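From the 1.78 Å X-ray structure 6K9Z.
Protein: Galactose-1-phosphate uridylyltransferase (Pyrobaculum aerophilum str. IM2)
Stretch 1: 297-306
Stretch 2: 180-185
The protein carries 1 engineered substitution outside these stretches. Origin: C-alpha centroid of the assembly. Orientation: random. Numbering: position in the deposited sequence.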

# COMPACT_ATOMS: atom_id res chain seq x y z
N THR A 297 -4.80 8.57 18.21
CA THR A 297 -4.08 9.75 17.65
C THR A 297 -2.60 9.46 17.57
O THR A 297 -2.05 8.78 18.43
CB THR A 297 -4.35 11.03 18.42
OG1 THR A 297 -3.72 10.91 19.69
CG2 THR A 297 -5.83 11.32 18.56
N PRO A 298 -1.89 10.04 16.57
CA PRO A 298 -0.43 10.03 16.55
C PRO A 298 0.18 10.53 17.87
O PRO A 298 1.24 10.06 18.23
CB PRO A 298 -0.10 10.91 15.34
CG PRO A 298 -1.27 10.70 14.39
CD PRO A 298 -2.46 10.55 15.32
N GLU A 299 -0.44 11.52 18.49
CA GLU A 299 0.05 12.13 19.76
C GLU A 299 -0.02 11.09 20.89
O GLU A 299 0.97 10.94 21.62
CB GLU A 299 -0.73 13.39 20.07
CG GLU A 299 -0.50 14.48 19.03
CD GLU A 299 -1.26 14.28 17.72
OE1 GLU A 299 -2.40 13.77 17.74
OE2 GLU A 299 -0.68 14.58 16.66
N GLU A 300 -1.11 10.37 21.01
CA GLU A 300 -1.22 9.30 22.04
C GLU A 300 -0.23 8.18 21.70
O GLU A 300 0.45 7.69 22.61
CB GLU A 300 -2.64 8.73 22.13
CG GLU A 300 -2.78 7.61 23.14
CD GLU A 300 -4.20 7.12 23.44
OE1 GLU A 300 -5.19 7.84 23.14
OE2 GLU A 300 -4.32 6.00 23.98
N THR A 301 -0.10 7.80 20.43
CA THR A 301 0.83 6.71 20.04
C THR A 301 2.28 7.13 20.35
O THR A 301 3.02 6.32 20.92
CB THR A 301 0.54 6.23 18.61
OG1 THR A 301 -0.80 5.69 18.65
CG2 THR A 301 1.56 5.19 18.22
N ALA A 302 2.69 8.35 20.02
CA ALA A 302 4.02 8.85 20.43
C ALA A 302 4.22 8.70 21.95
O ALA A 302 5.32 8.28 22.37
CB ALA A 302 4.16 10.26 19.97
N ALA A 303 3.25 9.07 22.77
CA ALA A 303 3.41 9.04 24.24
C ALA A 303 3.66 7.59 24.67
O ALA A 303 4.53 7.33 25.57
CB ALA A 303 2.18 9.62 24.93
N ARG A 304 2.90 6.66 24.09
CA ARG A 304 3.01 5.21 24.46
C ARG A 304 4.35 4.63 24.01
O ARG A 304 5.02 3.90 24.79
CB ARG A 304 1.89 4.39 23.82
CG ARG A 304 0.56 4.58 24.50
CD ARG A 304 -0.48 3.80 23.72
NE ARG A 304 -0.35 2.33 23.73
CZ ARG A 304 0.04 1.54 22.69
NH1 ARG A 304 0.39 2.06 21.51
NH2 ARG A 304 0.08 0.21 22.86
N ILE A 305 4.79 4.97 22.80
CA ILE A 305 6.11 4.50 22.29
C ILE A 305 7.19 5.07 23.21
O ILE A 305 8.08 4.31 23.61
CB ILE A 305 6.32 4.90 20.82
CG1 ILE A 305 5.31 4.20 19.91
CG2 ILE A 305 7.76 4.66 20.37
CD1 ILE A 305 5.41 4.61 18.50
N LYS A 306 7.11 6.36 23.49
CA LYS A 306 8.15 7.03 24.31
C LYS A 306 8.23 6.36 25.68
O LYS A 306 9.39 6.13 26.17
CB LYS A 306 7.93 8.54 24.38
CG LYS A 306 9.06 9.33 25.05
CD LYS A 306 8.62 10.75 25.17
CE LYS A 306 9.74 11.72 24.94
NZ LYS A 306 10.55 11.79 26.17
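Stretch 2 (180-185) EKRLVF

Stretch 2 passes along one side of the helix formed by residues 298-306, entering through a turn and leaving as the start of a strand. Residues E180 to L183 make a type I beta turn, closed by the bond from L183 N to E180 O at 3.1 Å, and residues 183-185 open the strand, which continues later in the chain. Helix and strand run in nearly the same direction: their axes cross at 19° and approach to 7.6 Å. The register follows the helical repeat, with the CA atoms of A302 and R182 5.0 Å apart and, one helical turn on, those of K306 and V184 4.5 Å apart. Together the two stretches bury 419 Å².

Within the helix, the amides from E300 to K306 are satisfied by the cap and by regular backbone bonds. T297 occupies the N-cap position with chi1 in the p well, and its OG1 accepts from E300 N at 3.0 Å, which provides for an amide that has no carbonyl one turn earlier in the helix. Regular i to i+4 bonds follow, from T301 N to T297 O (3.0 Å) through K306 N to A302 O (2.9 Å). No direct backbone hydrogen bond joins the stretches; the polar links between them are a salt bridge and water.

The direct polar link is the salt bridge between E299 and R182. The CA-to-CB bonds of both residues point sideways, but the ends of the side chains come nearer, and R182 NH1 donates to E299 OE2 over 2.9 Å with an N-H...acceptor angle of 132°. The rest of the guanidinium is also provided for: NE bonds elsewhere in the structure, and NH2 bonds to a residue adjoining one of the stretches. E299 OE1 likewise has a partner elsewhere. The aliphatic part of R182 lies against P298, with CD 4.0 Å from P298 CB, while K181 CD packs 3.8 Å from E299 CG.

At the centre, the small side chain of A302 points toward stretch 2, and the turn lies close against it; A302 CB lies 3.5 Å from R182 CA and 3.8 Å from R182 CB. V184 then fits against the next part of the helix. Its CG1 packs 4.3 Å from A302 CB and 3.7 Å from I305 CG2, making an apolar patch in which all three residues are buried. The same V184 CG1 also comes within 3.6 Å of A302 O, a close contact with the main chain.

Water serves carbonyls at both ends of the contact. Water 1 donates to K181 O at 2.8 Å and to E299 O at 2.7 Å, bridging the turn and the helix where no direct backbone bond forms. Water 2 donates to V184 O at 2.7 Å and accepts a weak bond from K306 NZ at 3.5 Å. The extended first part of the K306 side chain runs over the strand, placing K306 CG 3.7 Å from V184 O and K306 CE 3.3 Å from L183 O. That last approach offers carbon rather than a donor, and L183 O, buried by the contact, has no hydrogen-bonding partner anywhere in the model.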

# COMPACT_ATOMS: atom_id res chain seq x y z
N GLU A 180 8.41 18.03 18.99
CA GLU A 180 8.66 17.96 20.45
C GLU A 180 7.64 17.00 21.09
O GLU A 180 8.06 16.03 21.73
CB GLU A 180 8.65 19.35 21.08
CG GLU A 180 9.93 20.12 20.82
CD GLU A 180 11.22 19.41 21.20
OE1 GLU A 180 11.20 18.66 22.19
OE2 GLU A 180 12.23 19.61 20.51
N LYS A 181 6.35 17.28 20.89
CA LYS A 181 5.23 16.51 21.50
C LYS A 181 5.26 15.04 21.06
O LYS A 181 4.97 14.17 21.89
CB LYS A 181 3.89 17.14 21.11
CG LYS A 181 2.67 16.56 21.81
CD LYS A 181 1.36 17.00 21.19
CE LYS A 181 1.42 18.37 20.55
NZ LYS A 181 0.30 19.23 21.00
N ARG A 182 5.57 14.80 19.79
CA ARG A 182 5.59 13.41 19.25
C ARG A 182 7.02 12.86 19.21
O ARG A 182 7.21 11.80 18.59
CB ARG A 182 4.91 13.36 17.88
CG ARG A 182 3.39 13.40 17.94
CD ARG A 182 2.76 13.49 16.57
NE ARG A 182 3.38 14.57 15.81
CZ ARG A 182 2.92 15.80 15.74
NH1 ARG A 182 1.80 16.13 16.38
NH2 ARG A 182 3.56 16.71 15.03
N LEU A 183 7.99 13.55 19.81
CA LEU A 183 9.37 13.02 19.74
C LEU A 183 9.40 11.77 20.62
O LEU A 183 8.89 11.86 21.74
CB LEU A 183 10.32 14.11 20.27
CG LEU A 183 11.82 13.86 20.08
CD1 LEU A 183 12.22 13.70 18.62
CD2 LEU A 183 12.61 15.05 20.64
N VAL A 184 9.98 10.67 20.18
CA VAL A 184 10.10 9.47 21.04
C VAL A 184 11.57 9.29 21.49
O VAL A 184 11.77 8.71 22.55
CB VAL A 184 9.55 8.21 20.37
CG1 VAL A 184 8.07 8.38 20.09
CG2 VAL A 184 10.37 7.84 19.16
N PHE A 185 12.54 9.79 20.71
CA PHE A 185 13.97 9.64 21.04
C PHE A 185 14.77 10.66 20.25
O PHE A 185 14.43 11.00 19.10
CB PHE A 185 14.45 8.21 20.78
CG PHE A 185 15.93 8.05 20.97
CD1 PHE A 185 16.47 8.01 22.25
CD2 PHE A 185 16.81 7.97 19.90
CE1 PHE A 185 17.83 7.87 22.46
CE2 PHE A 185 18.19 7.91 20.11
CZ PHE A 185 18.69 7.85 21.39
O HOH W 1 2.40 13.07 22.42
O HOH W 2 12.82 9.44 24.97